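Local coordinates for protein putative lipase/esterase (Lactobacillus plantarum WCFS1, PDB 3BXP) that probably hydrolyses carboxylic ester bonds, as a putative carboxylesterase or lipase of the alpha/beta-hydrolase clan, at residues Y35-I40 / H67-N72; W85-L90 / V123-G128; I111-F116 / G146-I151. All coordinates share one frame; numbering follows the deposited sequence.

All three contacts are buried and lie near the centre of the folded chain, contact 3 nearest to it. Contacts 1 and 3 belong to the same sheet: strands 35-41 and 110-116 are neighbours in it, with Ile39 bonded through its backbone to both Ile112 and Ala114. Contact 2 instead joins two helices that pack on this sheet. Leu90 of contact 2 rests on Leu71 and Ile39 of contact 1, while Tyr126 and Val123 pack against Leu113 of contact 3. The chemistry follows the place: a regular backbone ladder in 35-40/67-72, apolar side chains in 85-90/123-128, and two backbone bonds and a water in 111-116/146-151, which alone of the three reaches an exposed residue, Gln147.

Contact 1 of 3, residues Y35-I40 / H67-N72; sequences YPIMII and HTVVLN
Tyr35 and His67 meet where strands 35-40 and 67-72 begin, the edge of the tyrosine ring turned to the face of the imidazole with the planes at 73°. His67 can be followed outward. CB lies 3.6 Å from Ile37 CD1; CG, anti to the carbonyl carbon (chi1 -62°), turns toward the Tyr35 end, 4.0 Å from Pro36 O. CD2 touches Tyr35 CB, which sits over the ring face in a CH-pi contact. CE1 reaches Tyr35 CD2 at 3.6 Å. The ring's rotation is fixed from outside the pair: ND1 is hydrogen-bonded to Leu23 N and NE2 to His105 O, while Tyr35 OH bonds to Asp24 O. An alanine in place of His67 would probably leave the backbone groups of Leu23 and His105 without these partners and open a gap beside the Tyr35 ring.

Five backbone hydrogen bonds join the strands, from His67 N to Pro36 O (2.9 Å) through to Leu71 N to Ile40 O (2.9 Å). Ile40 N to Val69 O, 2.7 Å long, is almost straight at 171°. On the face carrying Ile37, Ile39, His67 and Val69, Ile37 CD1 meets Val69 CG2 at 3.8 Å; on the other, Ile40 CB approaches Val70 CG2 at 4.3 Å. Helix 85-99 packs on the first face through Ile39, and helix 54-63 on the second through Met38, a selenomethionine, and Ile40. Strand 35-41, helix 54-63 and strand 67-72 thus form a beta-alpha-beta crossover within the central sheet of an alpha/beta-hydrolase fold.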
loop_
_atom_site.group_PDB
_atom_site.type_symbol
_atom_site.label_atom_id
_atom_site.label_comp_id
_atom_site.label_asym_id
_atom_site.label_seq_id
_atom_site.Cartn_x
_atom_site.Cartn_y
_atom_site.Cartn_z
ATOM N N TYR B 35 21.051 20.415 4.299
ATOM C CA TYR B 35 20.244 19.441 3.551
ATOM C C TYR B 35 19.904 18.260 4.427
ATOM O O TYR B 35 20.716 17.822 5.268
ATOM C CB TYR B 35 20.982 18.868 2.323
ATOM C CG TYR B 35 21.411 19.862 1.283
ATOM C CD1 TYR B 35 20.513 20.715 0.685
ATOM C CD2 TYR B 35 22.732 19.897 0.878
ATOM C CE1 TYR B 35 20.958 21.637 -0.288
ATOM C CE2 TYR B 35 23.167 20.766 -0.084
ATOM C CZ TYR B 35 22.304 21.624 -0.663
ATOM O OH TYR B 35 22.830 22.465 -1.645
ATOM N N PRO B 36 18.688 17.707 4.247
ATOM C CA PRO B 36 18.409 16.399 4.805
ATOM C C PRO B 36 19.379 15.350 4.301
ATOM O O PRO B 36 20.108 15.541 3.336
ATOM C CB PRO B 36 16.974 16.048 4.275
ATOM C CG PRO B 36 16.425 17.297 3.702
ATOM C CD PRO B 36 17.652 18.130 3.291
ATOM N N ILE B 37 19.401 14.203 4.965
ATOM C CA ILE B 37 20.349 13.145 4.592
ATOM C C ILE B 37 19.678 11.782 4.726
ATOM O O ILE B 37 18.959 11.496 5.709
ATOM C CB ILE B 37 21.655 13.226 5.502
ATOM C CG1 ILE B 37 22.701 12.131 5.187
ATOM C CG2 ILE B 37 21.328 13.101 7.006
ATOM C CD1 ILE B 37 24.112 12.564 5.441
HETATM N N MSE B 38 19.916 10.958 3.743
HETATM C CA MSE B 38 19.390 9.588 3.736
HETATM C C MSE B 38 20.534 8.626 3.902
HETATM O O MSE B 38 21.449 8.593 3.103
HETATM C CB MSE B 38 18.678 9.252 2.424
HETATM C CG MSE B 38 18.035 7.938 2.480
HETATM SE SE MSE B 38 16.933 7.619 0.897
HETATM C CE MSE B 38 15.607 9.043 1.169
ATOM N N ILE B 39 20.397 7.768 4.898
ATOM C CA ILE B 39 21.326 6.643 5.121
ATOM C C ILE B 39 20.732 5.350 4.577
ATOM O O ILE B 39 19.657 4.915 5.021
ATOM C CB ILE B 39 21.582 6.410 6.629
ATOM C CG1 ILE B 39 22.149 7.646 7.329
ATOM C CG2 ILE B 39 22.529 5.168 6.826
ATOM C CD1 ILE B 39 22.156 7.474 8.905
ATOM N N ILE B 40 21.442 4.765 3.634
ATOM C CA ILE B 40 20.941 3.607 2.848
ATOM C C ILE B 40 21.612 2.328 3.348
ATOM O O ILE B 40 22.874 2.216 3.355
ATOM C CB ILE B 40 21.181 3.795 1.323
ATOM C CG1 ILE B 40 20.371 4.956 0.739
ATOM C CG2 ILE B 40 20.839 2.483 0.586
ATOM C CD1 ILE B 40 20.862 5.403 -0.650
ATOM N N HIS B 67 21.658 14.780 1.010
ATOM C CA HIS B 67 22.899 14.005 1.101
ATOM C C HIS B 67 22.531 12.509 1.187
ATOM O O HIS B 67 21.400 12.192 1.579
ATOM C CB HIS B 67 23.596 14.327 2.383
ATOM C CG HIS B 67 24.018 15.734 2.566
ATOM N ND1 HIS B 67 24.940 16.355 1.755
ATOM C CD2 HIS B 67 23.703 16.617 3.547
ATOM C CE1 HIS B 67 25.179 17.567 2.239
ATOM N NE2 HIS B 67 24.446 17.745 3.325
ATOM N N THR B 68 23.470 11.631 0.812
ATOM C CA THR B 68 23.258 10.217 1.083
ATOM C C THR B 68 24.496 9.577 1.617
ATOM O O THR B 68 25.603 9.949 1.277
ATOM C CB THR B 68 22.720 9.476 -0.140
ATOM O OG1 THR B 68 23.709 9.426 -1.173
ATOM C CG2 THR B 68 21.451 10.151 -0.635
ATOM N N VAL B 69 24.293 8.590 2.487
ATOM C CA VAL B 69 25.418 7.769 3.019
ATOM C C VAL B 69 24.994 6.329 2.843
ATOM O O VAL B 69 23.867 5.973 3.194
ATOM C CB VAL B 69 25.710 8.050 4.530
ATOM C CG1 VAL B 69 26.717 6.997 5.178
ATOM C CG2 VAL B 69 26.240 9.512 4.758
ATOM N N VAL B 70 25.874 5.501 2.291
ATOM C CA VAL B 70 25.612 4.060 2.205
ATOM C C VAL B 70 26.390 3.367 3.283
ATOM O O VAL B 70 27.579 3.626 3.430
ATOM C CB VAL B 70 25.974 3.509 0.795
ATOM C CG1 VAL B 70 25.744 1.974 0.770
ATOM C CG2 VAL B 70 25.127 4.241 -0.314
ATOM N N LEU B 71 25.671 2.560 4.075
ATOM C CA LEU B 71 26.157 1.858 5.266
ATOM C C LEU B 71 26.236 0.370 4.965
ATOM O O LEU B 71 25.227 -0.281 4.803
ATOM C CB LEU B 71 25.244 2.097 6.455
ATOM C CG LEU B 71 25.529 1.093 7.617
ATOM C CD1 LEU B 71 26.965 1.085 8.131
ATOM C CD2 LEU B 71 24.474 1.397 8.710
ATOM N N ASN B 72 27.454 -0.140 4.818
ATOM C CA ASN B 72 27.678 -1.545 4.600
ATOM C C ASN B 72 27.743 -2.295 5.925
ATOM O O ASN B 72 28.779 -2.527 6.430
ATOM C CB ASN B 72 28.965 -1.718 3.792
ATOM C CG ASN B 72 28.761 -1.614 2.258
ATOM O OD1 ASN B 72 27.679 -1.337 1.736
ATOM N ND2 ASN B 72 29.829 -1.909 1.535
#

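Contact 2 of 3, residues W85-L90 / V123-G128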
loop_
_atom_site.group_PDB
_atom_site.type_symbol
_atom_site.label_atom_id
_atom_site.label_comp_id
_atom_site.label_asym_id
_atom_site.label_seq_id
_atom_site.Cartn_x
_atom_site.Cartn_y
_atom_site.Cartn_z
ATOM N N TRP B 85 25.440 -6.284 16.191
ATOM C CA TRP B 85 26.424 -5.364 15.590
ATOM C C TRP B 85 25.857 -4.362 14.593
ATOM O O TRP B 85 26.236 -3.190 14.645
ATOM C CB TRP B 85 27.596 -6.117 14.949
ATOM C CG TRP B 85 27.950 -7.356 15.746
ATOM C CD1 TRP B 85 27.790 -8.658 15.343
ATOM C CD2 TRP B 85 28.423 -7.415 17.091
ATOM N NE1 TRP B 85 28.120 -9.506 16.356
ATOM C CE2 TRP B 85 28.543 -8.766 17.427
ATOM C CE3 TRP B 85 28.783 -6.443 18.041
ATOM C CZ2 TRP B 85 28.976 -9.190 18.679
ATOM C CZ3 TRP B 85 29.243 -6.864 19.283
ATOM C CH2 TRP B 85 29.357 -8.222 19.581
ATOM N N ALA B 86 24.987 -4.799 13.684
ATOM C CA ALA B 86 24.463 -3.890 12.659
ATOM C C ALA B 86 23.734 -2.688 13.267
ATOM O O ALA B 86 23.809 -1.610 12.706
ATOM C CB ALA B 86 23.546 -4.629 11.651
ATOM N N LEU B 87 23.008 -2.900 14.351
ATOM C CA LEU B 87 22.262 -1.838 15.062
ATOM C C LEU B 87 23.222 -0.772 15.645
ATOM O O LEU B 87 23.015 0.434 15.483
ATOM C CB LEU B 87 21.392 -2.428 16.181
ATOM C CG LEU B 87 20.291 -3.381 15.790
ATOM C CD1 LEU B 87 19.692 -4.001 17.046
ATOM C CD2 LEU B 87 19.219 -2.679 14.955
ATOM N N GLN B 88 24.314 -1.248 16.241
ATOM C CA GLN B 88 25.379 -0.389 16.816
ATOM C C GLN B 88 26.067 0.411 15.708
ATOM O O GLN B 88 26.287 1.616 15.836
ATOM C CB GLN B 88 26.348 -1.241 17.657
ATOM C CG GLN B 88 25.638 -1.846 18.868
ATOM C CD GLN B 88 26.312 -3.028 19.573
ATOM O OE1 GLN B 88 27.184 -3.707 19.056
ATOM N NE2 GLN B 88 25.818 -3.314 20.764
ATOM N N GLN B 89 26.322 -0.246 14.574
ATOM C CA GLN B 89 26.952 0.418 13.413
ATOM C C GLN B 89 26.063 1.491 12.794
ATOM O O GLN B 89 26.535 2.534 12.389
ATOM C CB GLN B 89 27.302 -0.616 12.353
ATOM C CG GLN B 89 28.346 -1.628 12.772
ATOM C CD GLN B 89 28.489 -2.816 11.812
ATOM O OE1 GLN B 89 27.557 -3.206 11.069
ATOM N NE2 GLN B 89 29.685 -3.423 11.840
ATOM N N LEU B 90 24.773 1.219 12.740
ATOM C CA LEU B 90 23.828 2.190 12.209
ATOM C C LEU B 90 23.785 3.376 13.210
ATOM O O LEU B 90 23.826 4.524 12.815
ATOM C CB LEU B 90 22.471 1.558 12.015
ATOM C CG LEU B 90 21.312 2.417 11.506
ATOM C CD1 LEU B 90 21.722 3.393 10.366
ATOM C CD2 LEU B 90 20.140 1.517 11.078
ATOM N N VAL B 123 17.093 -1.542 9.286
ATOM C CA VAL B 123 16.352 -0.277 9.479
ATOM C C VAL B 123 15.068 -0.435 10.317
ATOM O O VAL B 123 14.773 0.350 11.235
ATOM C CB VAL B 123 16.112 0.435 8.107
ATOM C CG1 VAL B 123 15.226 1.670 8.276
ATOM C CG2 VAL B 123 17.464 0.814 7.495
ATOM N N ALA B 124 14.264 -1.436 9.974
ATOM C CA ALA B 124 12.989 -1.656 10.654
ATOM C C ALA B 124 13.252 -2.018 12.099
ATOM O O ALA B 124 12.611 -1.529 13.043
ATOM C CB ALA B 124 12.164 -2.744 9.907
ATOM N N THR B 125 14.270 -2.830 12.310
ATOM C CA THR B 125 14.615 -3.216 13.686
ATOM C C THR B 125 15.128 -1.974 14.458
ATOM O O THR B 125 14.779 -1.767 15.634
ATOM C CB THR B 125 15.667 -4.322 13.668
ATOM O OG1 THR B 125 15.113 -5.477 12.991
ATOM C CG2 THR B 125 16.110 -4.739 15.109
ATOM N N TYR B 126 15.974 -1.177 13.804
ATOM C CA TYR B 126 16.493 0.066 14.379
ATOM C C TYR B 126 15.357 0.991 14.791
ATOM O O TYR B 126 15.359 1.640 15.889
ATOM C CB TYR B 126 17.468 0.773 13.421
ATOM C CG TYR B 126 18.286 1.832 14.160
ATOM C CD1 TYR B 126 19.421 1.466 14.877
ATOM C CD2 TYR B 126 17.929 3.163 14.127
ATOM C CE1 TYR B 126 20.166 2.409 15.548
ATOM C CE2 TYR B 126 18.654 4.106 14.828
ATOM C CZ TYR B 126 19.776 3.731 15.513
ATOM O OH TYR B 126 20.487 4.729 16.207
ATOM N N ASN B 127 14.368 1.058 13.920
ATOM C CA ASN B 127 13.256 1.974 14.126
ATOM C C ASN B 127 12.536 1.632 15.439
ATOM O O ASN B 127 12.022 2.515 16.162
ATOM C CB ASN B 127 12.291 1.980 12.933
ATOM C CG ASN B 127 11.408 3.199 12.928
ATOM O OD1 ASN B 127 11.771 4.243 13.494
ATOM N ND2 ASN B 127 10.222 3.087 12.333
ATOM N N GLY B 128 12.526 0.351 15.762
ATOM C CA GLY B 128 11.924 -0.148 17.004
ATOM C C GLY B 128 12.772 -0.007 18.248
ATOM O O GLY B 128 12.375 0.559 19.240
#
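Leu90 and Tyr126 both send CG anti to the backbone N (chi1 178° and -164°), which puts Leu90 CG over one face of the Tyr126 ring. Leu90 CG stands 4.0 Å from the Tyr126 ring centroid, only 14° off the ring normal, in a CH-pi contact. Its CD2 methyl presses closer to the root of the ring, 3.6 Å from Tyr126 CG and equally near Tyr126 CB. Leu87 comes in one turn earlier. Leu87 CD2 lies 3.7 Å from Thr125 CG2, the two side chains crossing at about a right angle, and the same methyl is 4.2 Å from Tyr126 CD1. The backbone of Leu87 meets the ring at its edge, where Leu87 O is 3.5 Å from Tyr126 CE1.

Thr125 thus offers its methyl to the other helix, while its OG1 is hydrogen-bonded within its own helix to His121 O. The two helical segments cross steeply and approach to 10.0 Å between axes, so a few side chains carry the packing. Both helices rest on the sheet, through Leu90, Val123 and Tyr126. Their union is essentially apolar, built of aliphatic groups on one ring and on each other, with the Leu87 carbonyl at the ring edge and no directed polar bond between the segments, and it probably depends on close fit and on exclusion of water.

Contact 3 of 3, residues I111-F116 / G146-I151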
loop_
_atom_site.group_PDB
_atom_site.type_symbol
_atom_site.label_atom_id
_atom_site.label_comp_id
_atom_site.label_asym_id
_atom_site.label_seq_id
_atom_site.Cartn_x
_atom_site.Cartn_y
_atom_site.Cartn_z
ATOM N N ILE B 111 17.218 13.357 9.278
ATOM C CA ILE B 111 17.943 12.153 8.954
ATOM C C ILE B 111 16.877 11.078 8.675
ATOM O O ILE B 111 16.036 10.752 9.518
ATOM C CB ILE B 111 18.876 11.714 10.134
ATOM C CG1 ILE B 111 19.924 12.804 10.456
ATOM C CG2 ILE B 111 19.576 10.353 9.871
ATOM C CD1 ILE B 111 20.716 12.503 11.710
ATOM N N ILE B 112 16.963 10.493 7.492
ATOM C CA ILE B 112 16.032 9.490 7.019
ATOM C C ILE B 112 16.813 8.171 6.789
ATOM O O ILE B 112 17.919 8.177 6.214
ATOM C CB ILE B 112 15.446 9.934 5.664
ATOM C CG1 ILE B 112 14.814 11.337 5.755
ATOM C CG2 ILE B 112 14.366 8.927 5.200
ATOM C CD1 ILE B 112 14.939 12.092 4.475
ATOM N N LEU B 113 16.353 7.063 7.348
ATOM C CA LEU B 113 16.991 5.766 7.096
ATOM C C LEU B 113 16.211 5.025 6.025
ATOM O O LEU B 113 15.007 5.016 6.046
ATOM C CB LEU B 113 16.935 4.892 8.350
ATOM C CG LEU B 113 17.318 5.567 9.654
ATOM C CD1 LEU B 113 17.260 4.545 10.840
ATOM C CD2 LEU B 113 18.679 6.242 9.485
ATOM N N ALA B 114 16.917 4.459 5.065
ATOM C CA ALA B 114 16.256 3.696 3.991
ATOM C C ALA B 114 16.917 2.329 3.930
ATOM O O ALA B 114 18.156 2.237 3.874
ATOM C CB ALA B 114 16.384 4.403 2.670
ATOM N N GLY B 115 16.107 1.271 3.959
ATOM C CA GLY B 115 16.628 -0.093 3.929
ATOM C C GLY B 115 15.908 -0.886 2.845
ATOM O O GLY B 115 14.713 -0.706 2.620
ATOM N N PHE B 116 16.661 -1.717 2.142
ATOM C CA PHE B 116 16.128 -2.564 1.056
ATOM C C PHE B 116 16.405 -4.027 1.420
ATOM O O PHE B 116 17.484 -4.320 1.882
ATOM C CB PHE B 116 16.765 -2.067 -0.265
ATOM C CG PHE B 116 16.431 -0.615 -0.531
ATOM C CD1 PHE B 116 15.203 -0.256 -1.120
ATOM C CD2 PHE B 116 17.238 0.401 -0.078
ATOM C CE1 PHE B 116 14.874 1.052 -1.276
ATOM C CE2 PHE B 116 16.867 1.731 -0.209
ATOM C CZ PHE B 116 15.682 2.036 -0.835
ATOM N N GLY B 146 22.484 11.470 17.938
ATOM C CA GLY B 146 21.718 11.714 16.738
ATOM C C GLY B 146 20.566 10.754 16.701
ATOM O O GLY B 146 20.612 9.680 17.327
ATOM N N GLN B 147 19.510 11.151 16.018
ATOM C CA GLN B 147 18.365 10.265 15.802
ATOM C C GLN B 147 17.701 10.528 14.464
ATOM O O GLN B 147 17.721 11.593 13.937
ATOM C CB GLN B 147 17.353 10.333 16.936
ATOM C CG GLN B 147 16.885 11.730 17.305
ATOM C CD GLN B 147 16.042 11.719 18.581
ATOM O OE1 GLN B 147 16.532 11.394 19.669
ATOM N NE2 GLN B 147 14.764 12.043 18.439
ATOM N N HIS B 148 17.141 9.472 13.923
ATOM C CA HIS B 148 16.409 9.555 12.679
ATOM C C HIS B 148 15.012 10.066 12.920
ATOM O O HIS B 148 14.462 10.009 14.030
ATOM C CB HIS B 148 16.442 8.209 11.956
ATOM C CG HIS B 148 15.664 7.145 12.635
ATOM N ND1 HIS B 148 16.059 6.565 13.820
ATOM C CD2 HIS B 148 14.509 6.529 12.276
ATOM C CE1 HIS B 148 15.147 5.675 14.185
ATOM N NE2 HIS B 148 14.212 5.616 13.247
ATOM N N ALA B 149 14.480 10.645 11.862
ATOM C CA ALA B 149 13.161 11.275 11.867
ATOM C C ALA B 149 12.108 10.389 11.201
ATOM O O ALA B 149 10.909 10.566 11.407
ATOM C CB ALA B 149 13.302 12.539 11.079
ATOM N N ALA B 150 12.582 9.500 10.341
ATOM C CA ALA B 150 11.696 8.634 9.499
ATOM C C ALA B 150 12.492 7.551 8.821
ATOM O O ALA B 150 13.718 7.597 8.760
ATOM C CB ALA B 150 10.964 9.445 8.423
ATOM N N ILE B 151 11.766 6.602 8.249
ATOM C CA ILE B 151 12.399 5.488 7.534
ATOM C C ILE B 151 11.649 5.263 6.231
ATOM O O ILE B 151 10.479 5.637 6.088
ATOM C CB ILE B 151 12.484 4.122 8.395
ATOM C CG1 ILE B 151 11.130 3.400 8.538
ATOM C CG2 ILE B 151 13.144 4.398 9.754
ATOM C CD1 ILE B 151 11.208 2.009 9.212
HETATM O O HOH W 1 16.719 13.404 12.265
#
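Leu113 and His148 cross at about a right angle, the leucine laid over one face of the imidazole. Leu113 CD1 stands 3.7 Å from the His148 ring centroid, 16° off the ring normal, in a CH-pi contact. The histidine puts its CG between the backbone N and the carbonyl carbon (chi1 69°), which sets CG, the ring's first atom, within 3.5 Å of Leu113 CD1. His148 NE2 is hydrogen-bonded to Asn127 OD1 of helix 118-129, which should help hold the ring's rotation. Alongside, Leu113 CB meets Ile151 CG2 at 4.1 Å, and Val123 of the same helix touches Ile151.

Two backbone bonds join the segments: Ala149 N to Ile111 O, 2.8 Å and nearly straight at 176°, and Leu113 N to Ala150 O at 3.0 Å. Ala150 N is buried with no partner in the model. A water accepts from Ile111 N and donates to Gln147 O, linking the two backbones beside the Ala149 N to Ile111 O bond. Parallel strands 110-116 and 150-154, with helices 118-129 and 133-138 in the connection between them, form a central part of the sheet; Gly115 opens a GxSxG sequence consistent with the nucleophile elbow of alpha/beta-hydrolases.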